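PDB 4AKR: F-actin-capping protein subunit alpha from Dictyostelium discoideum, which binds the fast-growing barbed ends of actin filaments independently of calcium and blocks subunit exchange there, without severing the filaments. Local coordinates for residues N76-D81 / K85-Y90; S54-V59 / L67-G72; T12-N17 / S28-L33. All coordinates share one frame; numbering follows the deposited sequence.

Contact 1. Residues N76-D81 / K85-Y90; sequences NNEYLD and KQVITY
Tyr79 and Ile88 form the central hydrogen-bonded pair of an antiparallel beta hairpin, strands 78-81 and 86-91. Their backbones bond in both directions. Tyr79 N reaches Ile88 O at 2.7 Å, and Ile88 N reaches Tyr79 O at 2.6 Å. Asp81 and Gln86 make the next hydrogen-bonded pair toward the turn. Both Lys85 and Gln86 face Asp81, which gives a G1 beta bulge. Lys85 has the positive phi (41°) that this bulge needs.

Glu78 with Thr89 and Leu80 with Val87 are the non-hydrogen-bonded pairs. Their side chains share one face, where Leu80 CD1 lies 4.2 Å from Val87 CG2. On the other face the Tyr79 ring presents its edge to Ile88 O. The same ring meets Tyr90 obliquely, with Tyr79 CD1 4.2 Å from Tyr90 CB. Tyr79 OH is hydrogen-bonded to Glu73, and His92 meets both tyrosine rings. Strand 96-102 continues the sheet beyond 86-91.

At the open end Tyr90 N bonds to Asn77 O at 2.8 Å. The Asn77 side chain adds a second link. Its CG stands beside its own backbone N (chi1 -55°), which carries the amide toward the Tyr90 carbonyl. An alanine here would remove that amide and is likely to leave Tyr90 O without this donor, so the hairpin end would be held less firmly. In the bond, Asn77 ND2 lies 3.2 Å from Tyr90 O, nearly in line with the C=O, and the acceptor sits only 13° out of the asparagine amide plane.

Contact 2. Residues S54-V59 / L67-G72; sequences SQMVSV and LITKEG
A Schellman motif ends helix 44-55 here, and the chain then leads into the beta hairpin of strands 58-61 and 64-67. Met56 is the C-prime residue, with positive phi (54°). Its N bonds to Thr53 O, and Val57 N bonds to Asn52 O.

Across the contact there is one hydrogen bond. Ile68 N lies 2.9 Å from Val57 O. Just before it, Met56 CA makes a CA-H...O contact of 3.3 Å with Ile68 O. Ser58 and Leu67 form a non-hydrogen-bonded antiparallel pair, and Leu67 CD2 lies 4.0 Å from Ser58 CB.

Ile68 carries most of the apolar packing. Val57 CG2 comes within 3.7 Å of Ile68 CB. Val59 approaches at about a right angle, with CG1 3.7 Å from Ile68 CG1. Tyr90 of strand 86-91 also covers these three side chains. Met56 packs separately, its bent chain bringing SD to 4.0 Å from Thr69 CG2. The Thr69 methyl is anti to its own carbonyl carbon, while OG1 stands between the backbone N and the carbonyl carbon and is hydrogen-bonded to Tyr138. Met56 and Leu67 also touch the five-stranded sheet, both at Cys151. The positive phi of Met56 and the two bonds back to Thr53 O and Asn52 O are the marks of a Schellman motif, here followed by an antiparallel hairpin.

Contact 3. Residues T12-N17 / S28-L33; sequences TNFLLN and SDVRAL
Helices 4-16 and 23-31 come together near their C-terminal ends, running roughly antiparallel, with the CA atoms of Phe14 and Val30 7.4 Å apart as the closest pair. They are the N-terminal helices of the alpha subunit, on the side that meets the other chain. No hydrogen bond joins the two segments. The contact is made by three buried side chains.

Val30 is at the centre of it. The Val30 side chain leaves the backbone toward segment 12-17, and one methyl does most of the touching. CG2 lies 3.8 Å from Phe14 CB and also 3.8 Å from Leu15 CD2. It therefore sits between two consecutive residues of the first helix. The other methyl, CG1, is anti to the backbone N (chi1 179°), which leaves CG2 as the branch facing Phe14 and Leu15.

Phe14 meets the valine at the base of its side chain and at the rim of its ring. Val30 CG2 lies near the ring plane, 4.1 Å from Phe14 CD2, so the methyl is at the edge and not over a face. Leu15 reaches across with one branch. CD1 continues the chain (chi2 -179°), and the other branch, CD2, turns to the valine, where it also lies 4.1 Å from Val30 CB. Both residues cross Val30 obliquely.

Beyond the pair, Leu15 also packs on Thr47 and Phe48 of helix 44-55. Phe14 touches a polar side chain of the other protein chain of the assembly. At the end of helix 4-16 the Asn17 amide turns back along the helix. Its ND2 gives a straight bond of 2.8 Å to Asn13 O, which lies in the amide plane.

With only carbon atoms meeting between the segments, the contact depends on shape and on exclusion of water, and no directional bond between the two segments fixes how they are turned.

In the fold
Along the chain the order is contact 3, contact 2, contact 1, each closing before the next opens. Contact 3 joins helices 4-16 and 23-31. Helix 44-55 follows, and its C-terminal end belongs to contact 2. Contacts 2 and 3 have centres 21 Å apart; their nearest atoms are about 6 Å apart. Contacts 1 and 2 do touch, with centres 10 Å apart. Leu80 N probably bonds to Gly72 O. Contacts 1 and 3 lie 27 Å apart between centres. The small hairpins thus form one continuous region. Contact 3 does not touch the others, but its helix 4-16 packs on helix 44-55, which leads to contact 2, and its segments reach the other subunit.

Contact 1. Residues N76-D81 / K85-Y90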
loop_
_atom_site.group_PDB
_atom_site.type_symbol
_atom_site.label_atom_id
_atom_site.label_comp_id
_atom_site.label_asym_id
_atom_site.label_seq_id
_atom_site.Cartn_x
_atom_site.Cartn_y
_atom_site.Cartn_z
ATOM N N ASN A 76 -2.470 24.559 -18.671
ATOM C CA ASN A 76 -2.920 23.205 -18.372
ATOM C C ASN A 76 -2.061 22.142 -19.069
ATOM O O ASN A 76 -2.027 20.979 -18.652
ATOM C CB ASN A 76 -4.383 23.052 -18.789
ATOM C CG ASN A 76 -5.087 21.927 -18.058
ATOM O OD1 ASN A 76 -4.811 20.744 -18.287
ATOM N ND2 ASN A 76 -6.001 22.291 -17.164
ATOM N N ASN A 77 -1.365 22.541 -20.127
ATOM C CA ASN A 77 -0.521 21.611 -20.864
ATOM C C ASN A 77 0.859 22.173 -21.175
ATOM O O ASN A 77 1.551 21.680 -22.067
ATOM C CB ASN A 77 -1.209 21.208 -22.166
ATOM C CG ASN A 77 -2.583 20.642 -21.929
ATOM O OD1 ASN A 77 -3.497 21.361 -21.515
ATOM N ND2 ASN A 77 -2.742 19.341 -22.168
ATOM N N GLU A 78 1.265 23.200 -20.444
ATOM C CA GLU A 78 2.569 23.791 -20.685
ATOM C C GLU A 78 3.384 23.852 -19.409
ATOM O O GLU A 78 2.923 24.345 -18.380
ATOM C CB GLU A 78 2.420 25.184 -21.291
ATOM C CG GLU A 78 1.797 25.178 -22.676
ATOM C CD GLU A 78 1.590 26.582 -23.209
ATOM O OE1 GLU A 78 0.990 27.408 -22.487
ATOM O OE2 GLU A 78 2.028 26.863 -24.344
ATOM N N TYR A 79 4.607 23.350 -19.495
ATOM C CA TYR A 79 5.496 23.301 -18.350
ATOM C C TYR A 79 6.840 23.941 -18.658
ATOM O O TYR A 79 7.443 23.690 -19.704
ATOM C CB TYR A 79 5.640 21.842 -17.909
ATOM C CG TYR A 79 4.308 21.287 -17.449
ATOM C CD1 TYR A 79 3.377 20.788 -18.370
ATOM C CD2 TYR A 79 3.912 21.406 -16.116
ATOM C CE1 TYR A 79 2.077 20.438 -17.974
ATOM C CE2 TYR A 79 2.622 21.056 -15.708
ATOM C CZ TYR A 79 1.711 20.582 -16.640
ATOM O OH TYR A 79 0.425 20.309 -16.234
ATOM N N LEU A 80 7.279 24.788 -17.733
ATOM C CA LEU A 80 8.529 25.516 -17.845
ATOM C C LEU A 80 9.715 24.678 -17.391
ATOM O O LEU A 80 9.646 23.952 -16.396
ATOM C CB LEU A 80 8.454 26.795 -17.005
ATOM C CG LEU A 80 9.655 27.747 -17.057
ATOM C CD1 LEU A 80 9.772 28.358 -18.451
ATOM C CD2 LEU A 80 9.481 28.852 -16.029
ATOM N N ASP A 81 10.802 24.782 -18.141
ATOM C CA ASP A 81 12.037 24.075 -17.841
ATOM C C ASP A 81 13.126 25.141 -17.898
ATOM O O ASP A 81 13.783 25.319 -18.920
ATOM C CB ASP A 81 12.274 22.976 -18.883
ATOM C CG ASP A 81 13.621 22.307 -18.730
ATOM O OD1 ASP A 81 14.178 22.327 -17.612
ATOM O OD2 ASP A 81 14.121 21.748 -19.726
ATOM N N LYS A 85 15.943 26.774 -20.579
ATOM C CA LYS A 85 15.205 27.918 -21.096
ATOM C C LYS A 85 14.170 27.515 -22.132
ATOM O O LYS A 85 14.198 27.997 -23.268
ATOM C CB LYS A 85 16.165 28.930 -21.717
ATOM C CG LYS A 85 17.125 29.576 -20.727
ATOM C CD LYS A 85 17.821 30.771 -21.352
ATOM C CE LYS A 85 18.939 30.359 -22.281
ATOM N NZ LYS A 85 20.145 29.995 -21.484
ATOM N N GLN A 86 13.253 26.633 -21.751
ATOM C CA GLN A 86 12.231 26.191 -22.682
ATOM C C GLN A 86 10.875 25.941 -22.039
ATOM O O GLN A 86 10.743 25.852 -20.819
ATOM C CB GLN A 86 12.692 24.924 -23.419
ATOM C CG GLN A 86 12.926 23.708 -22.538
ATOM C CD GLN A 86 13.416 22.502 -23.332
ATOM O OE1 GLN A 86 13.705 21.445 -22.771
ATOM N NE2 GLN A 86 13.508 22.658 -24.644
ATOM N N VAL A 87 9.867 25.842 -22.892
ATOM C CA VAL A 87 8.500 25.591 -22.472
ATOM C C VAL A 87 8.110 24.287 -23.131
ATOM O O VAL A 87 8.189 24.142 -24.360
ATOM C CB VAL A 87 7.546 26.698 -22.941
ATOM C CG1 VAL A 87 6.109 26.271 -22.709
ATOM C CG2 VAL A 87 7.839 27.979 -22.184
ATOM N N ILE A 88 7.704 23.332 -22.304
ATOM C CA ILE A 88 7.322 22.017 -22.793
ATOM C C ILE A 88 5.813 21.849 -22.828
ATOM O O ILE A 88 5.130 22.082 -21.827
ATOM C CB ILE A 88 7.921 20.926 -21.891
ATOM C CG1 ILE A 88 9.441 21.070 -21.859
ATOM C CG2 ILE A 88 7.526 19.559 -22.390
ATOM C CD1 ILE A 88 10.122 20.192 -20.820
ATOM N N THR A 89 5.295 21.476 -23.995
ATOM C CA THR A 89 3.870 21.222 -24.155
ATOM C C THR A 89 3.747 19.719 -23.916
ATOM O O THR A 89 4.529 18.930 -24.468
ATOM C CB THR A 89 3.378 21.598 -25.573
ATOM O OG1 THR A 89 3.667 22.981 -25.816
ATOM C CG2 THR A 89 1.862 21.387 -25.696
ATOM N N TYR A 90 2.766 19.334 -23.103
ATOM C CA TYR A 90 2.573 17.936 -22.716
ATOM C C TYR A 90 1.136 17.417 -22.835
ATOM O O TYR A 90 0.189 18.108 -22.476
ATOM C CB TYR A 90 3.042 17.788 -21.262
ATOM C CG TYR A 90 3.076 16.387 -20.704
ATOM C CD1 TYR A 90 4.053 15.477 -21.112
ATOM C CD2 TYR A 90 2.198 16.002 -19.695
ATOM C CE1 TYR A 90 4.166 14.230 -20.518
ATOM C CE2 TYR A 90 2.303 14.756 -19.092
ATOM C CZ TYR A 90 3.292 13.877 -19.507
ATOM O OH TYR A 90 3.424 12.656 -18.895
#

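Contact 2. Residues S54-V59 / L67-G72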
loop_
_atom_site.group_PDB
_atom_site.type_symbol
_atom_site.label_atom_id
_atom_site.label_comp_id
_atom_site.label_asym_id
_atom_site.label_seq_id
_atom_site.Cartn_x
_atom_site.Cartn_y
_atom_site.Cartn_z
ATOM N N SER A 54 1.394 15.539 -9.680
ATOM C CA SER A 54 1.668 15.249 -8.275
ATOM C C SER A 54 2.745 14.182 -8.136
ATOM O O SER A 54 3.445 14.131 -7.131
ATOM C CB SER A 54 0.384 14.836 -7.540
ATOM O OG SER A 54 -0.276 13.772 -8.193
ATOM N N GLN A 55 2.881 13.339 -9.153
ATOM C CA GLN A 55 3.908 12.298 -9.169
ATOM C C GLN A 55 5.208 12.912 -9.682
ATOM O O GLN A 55 6.287 12.330 -9.529
ATOM C CB GLN A 55 3.513 11.167 -10.115
ATOM C CG GLN A 55 2.451 10.244 -9.580
ATOM C CD GLN A 55 2.986 9.317 -8.506
ATOM O OE1 GLN A 55 3.997 8.640 -8.705
ATOM N NE2 GLN A 55 2.304 9.275 -7.367
ATOM N N MET A 56 5.094 14.093 -10.291
ATOM C CA MET A 56 6.248 14.770 -10.858
ATOM C C MET A 56 6.962 13.810 -11.818
ATOM O O MET A 56 8.147 13.511 -11.667
ATOM C CB MET A 56 7.212 15.229 -9.758
ATOM C CG MET A 56 6.570 16.098 -8.671
ATOM S SD MET A 56 7.752 17.149 -7.793
ATOM C CE MET A 56 8.610 15.984 -6.789
ATOM N N VAL A 57 6.211 13.318 -12.798
ATOM C CA VAL A 57 6.756 12.416 -13.799
ATOM C C VAL A 57 7.853 13.137 -14.602
ATOM O O VAL A 57 7.885 14.361 -14.674
ATOM C CB VAL A 57 5.642 11.925 -14.766
ATOM C CG1 VAL A 57 4.590 11.120 -13.991
ATOM C CG2 VAL A 57 4.992 13.125 -15.475
ATOM N N SER A 58 8.760 12.367 -15.188
ATOM C CA SER A 58 9.850 12.927 -15.980
ATOM C C SER A 58 9.580 12.700 -17.461
ATOM O O SER A 58 8.852 11.782 -17.842
ATOM C CB SER A 58 11.176 12.276 -15.597
ATOM O OG SER A 58 11.184 10.916 -15.980
ATOM N N VAL A 59 10.169 13.551 -18.294
ATOM C CA VAL A 59 9.996 13.463 -19.738
ATOM C C VAL A 59 11.342 13.658 -20.412
ATOM O O VAL A 59 12.290 14.152 -19.801
ATOM C CB VAL A 59 9.031 14.559 -20.256
ATOM C CG1 VAL A 59 7.636 14.339 -19.703
ATOM C CG2 VAL A 59 9.538 15.937 -19.841
ATOM N N LEU A 67 11.072 17.682 -15.652
ATOM C CA LEU A 67 9.976 17.267 -14.798
ATOM C C LEU A 67 8.664 17.980 -15.129
ATOM O O LEU A 67 8.661 19.139 -15.532
ATOM C CB LEU A 67 10.318 17.534 -13.329
ATOM C CG LEU A 67 11.459 16.763 -12.657
ATOM C CD1 LEU A 67 11.461 17.081 -11.161
ATOM C CD2 LEU A 67 11.274 15.265 -12.866
ATOM N N ILE A 68 7.557 17.263 -14.958
ATOM C CA ILE A 68 6.223 17.816 -15.157
ATOM C C ILE A 68 5.686 18.019 -13.734
ATOM O O ILE A 68 5.366 17.045 -13.043
ATOM C CB ILE A 68 5.292 16.835 -15.905
ATOM C CG1 ILE A 68 5.824 16.565 -17.319
ATOM C CG2 ILE A 68 3.877 17.398 -15.944
ATOM C CD1 ILE A 68 5.975 17.802 -18.175
ATOM N N THR A 69 5.602 19.275 -13.299
ATOM C CA THR A 69 5.133 19.593 -11.949
ATOM C C THR A 69 4.135 20.738 -11.962
ATOM O O THR A 69 3.971 21.411 -12.976
ATOM C CB THR A 69 6.292 20.034 -11.051
ATOM O OG1 THR A 69 6.668 21.376 -11.396
ATOM C CG2 THR A 69 7.494 19.105 -11.235
ATOM N N LYS A 70 3.475 20.964 -10.831
ATOM C CA LYS A 70 2.504 22.050 -10.741
ATOM C C LYS A 70 3.251 23.363 -10.607
ATOM O O LYS A 70 2.757 24.406 -11.024
ATOM C CB LYS A 70 1.584 21.878 -9.533
ATOM C CG LYS A 70 0.716 20.626 -9.558
ATOM C CD LYS A 70 -0.154 20.538 -8.303
ATOM C CE LYS A 70 -0.857 19.185 -8.181
ATOM N NZ LYS A 70 -1.688 19.112 -6.939
ATOM N N GLU A 71 4.445 23.312 -10.025
ATOM C CA GLU A 71 5.230 24.526 -9.848
ATOM C C GLU A 71 5.792 25.051 -11.162
ATOM O O GLU A 71 6.151 26.223 -11.256
ATOM C CB GLU A 71 6.375 24.306 -8.864
ATOM C CG GLU A 71 7.144 25.594 -8.576
ATOM C CD GLU A 71 6.266 26.682 -7.977
ATOM O OE1 GLU A 71 5.240 26.349 -7.340
ATOM O OE2 GLU A 71 6.605 27.873 -8.131
ATOM N N GLY A 72 5.874 24.191 -12.171
ATOM C CA GLY A 72 6.385 24.625 -13.458
ATOM C C GLY A 72 5.266 24.775 -14.472
ATOM O O GLY A 72 5.502 25.096 -15.640
#

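Contact 3. Residues T12-N17 / S28-L33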
loop_
_atom_site.group_PDB
_atom_site.type_symbol
_atom_site.label_atom_id
_atom_site.label_comp_id
_atom_site.label_asym_id
_atom_site.label_seq_id
_atom_site.Cartn_x
_atom_site.Cartn_y
_atom_site.Cartn_z
ATOM N N THR A 12 -12.608 7.558 -10.968
ATOM C CA THR A 12 -11.675 8.671 -10.819
ATOM C C THR A 12 -10.770 8.371 -9.641
ATOM O O THR A 12 -9.570 8.608 -9.692
ATOM C CB THR A 12 -12.408 10.019 -10.559
ATOM O OG1 THR A 12 -13.207 10.360 -11.692
ATOM C CG2 THR A 12 -11.406 11.141 -10.315
ATOM N N ASN A 13 -11.352 7.841 -8.575
ATOM C CA ASN A 13 -10.575 7.513 -7.383
ATOM C C ASN A 13 -9.572 6.389 -7.607
ATOM O O ASN A 13 -8.508 6.378 -6.984
ATOM C CB ASN A 13 -11.510 7.165 -6.227
ATOM C CG ASN A 13 -11.888 8.380 -5.419
ATOM O OD1 ASN A 13 -11.220 8.717 -4.439
ATOM N ND2 ASN A 13 -12.945 9.062 -5.838
ATOM N N PHE A 14 -9.905 5.436 -8.474
ATOM C CA PHE A 14 -8.963 4.361 -8.760
ATOM C C PHE A 14 -7.749 5.004 -9.424
ATOM O O PHE A 14 -6.618 4.898 -8.939
ATOM C CB PHE A 14 -9.570 3.320 -9.712
ATOM C CG PHE A 14 -10.688 2.512 -9.109
ATOM C CD1 PHE A 14 -10.851 2.431 -7.728
ATOM C CD2 PHE A 14 -11.579 1.826 -9.923
ATOM C CE1 PHE A 14 -11.881 1.684 -7.173
ATOM C CE2 PHE A 14 -12.608 1.079 -9.379
ATOM C CZ PHE A 14 -12.761 1.008 -7.998
ATOM N N LEU A 15 -8.004 5.697 -10.526
ATOM C CA LEU A 15 -6.956 6.360 -11.289
ATOM C C LEU A 15 -6.037 7.226 -10.435
ATOM O O LEU A 15 -4.810 7.112 -10.516
ATOM C CB LEU A 15 -7.578 7.205 -12.416
ATOM C CG LEU A 15 -8.335 6.432 -13.506
ATOM C CD1 LEU A 15 -8.865 7.392 -14.576
ATOM C CD2 LEU A 15 -7.395 5.405 -14.137
ATOM N N LEU A 16 -6.620 8.082 -9.607
ATOM C CA LEU A 16 -5.825 8.963 -8.764
ATOM C C LEU A 16 -4.967 8.223 -7.752
ATOM O O LEU A 16 -3.980 8.762 -7.263
ATOM C CB LEU A 16 -6.733 9.951 -8.020
ATOM C CG LEU A 16 -7.330 11.110 -8.825
ATOM C CD1 LEU A 16 -8.389 11.818 -7.996
ATOM C CD2 LEU A 16 -6.223 12.074 -9.234
ATOM N N ASN A 17 -5.337 6.987 -7.442
ATOM C CA ASN A 17 -4.601 6.214 -6.451
ATOM C C ASN A 17 -3.682 5.130 -6.985
ATOM O O ASN A 17 -3.215 4.276 -6.227
ATOM C CB ASN A 17 -5.588 5.613 -5.452
ATOM C CG ASN A 17 -6.045 6.624 -4.431
ATOM O OD1 ASN A 17 -5.318 6.937 -3.493
ATOM N ND2 ASN A 17 -7.244 7.164 -4.621
ATOM N N SER A 28 -5.851 0.743 -17.680
ATOM C CA SER A 28 -6.421 -0.344 -18.470
ATOM C C SER A 28 -7.488 -1.082 -17.698
ATOM O O SER A 28 -8.557 -1.364 -18.229
ATOM C CB SER A 28 -5.345 -1.347 -18.889
ATOM O OG SER A 28 -4.529 -0.823 -19.921
ATOM N N ASP A 29 -7.193 -1.414 -16.446
ATOM C CA ASP A 29 -8.162 -2.123 -15.625
ATOM C C ASP A 29 -9.440 -1.301 -15.500
ATOM O O ASP A 29 -10.540 -1.827 -15.648
ATOM C CB ASP A 29 -7.596 -2.396 -14.226
ATOM C CG ASP A 29 -6.388 -3.322 -14.247
ATOM O OD1 ASP A 29 -6.331 -4.235 -15.094
ATOM O OD2 ASP A 29 -5.498 -3.140 -13.393
ATOM N N VAL A 30 -9.294 -0.008 -15.233
ATOM C CA VAL A 30 -10.452 0.864 -15.084
ATOM C C VAL A 30 -11.306 0.933 -16.354
ATOM O O VAL A 30 -12.509 0.649 -16.319
ATOM C CB VAL A 30 -10.024 2.286 -14.682
ATOM C CG1 VAL A 30 -11.244 3.182 -14.562
ATOM C CG2 VAL A 30 -9.293 2.241 -13.352
ATOM N N ARG A 31 -10.688 1.303 -17.470
ATOM C CA ARG A 31 -11.412 1.391 -18.730
ATOM C C ARG A 31 -12.188 0.108 -19.028
ATOM O O ARG A 31 -13.248 0.145 -19.656
ATOM C CB ARG A 31 -10.447 1.692 -19.886
ATOM C CG ARG A 31 -9.896 3.117 -19.876
ATOM C CD ARG A 31 -9.061 3.432 -21.118
ATOM N NE ARG A 31 -8.604 4.825 -21.142
ATOM C CZ ARG A 31 -9.403 5.882 -21.276
ATOM N NH1 ARG A 31 -10.713 5.718 -21.403
ATOM N NH2 ARG A 31 -8.895 7.110 -21.293
ATOM N N ALA A 32 -11.669 -1.027 -18.571
ATOM C CA ALA A 32 -12.333 -2.296 -18.829
ATOM C C ALA A 32 -13.472 -2.564 -17.856
ATOM O O ALA A 32 -14.189 -3.556 -17.984
ATOM C CB ALA A 32 -11.323 -3.430 -18.780
ATOM N N LEU A 33 -13.646 -1.677 -16.889
ATOM C CA LEU A 33 -14.701 -1.852 -15.907
ATOM C C LEU A 33 -15.804 -0.835 -16.111
ATOM O O LEU A 33 -16.882 -0.958 -15.538
ATOM C CB LEU A 33 -14.124 -1.736 -14.498
ATOM C CG LEU A 33 -12.995 -2.741 -14.235
ATOM C CD1 LEU A 33 -12.437 -2.538 -12.839
ATOM C CD2 LEU A 33 -13.522 -4.159 -14.414
#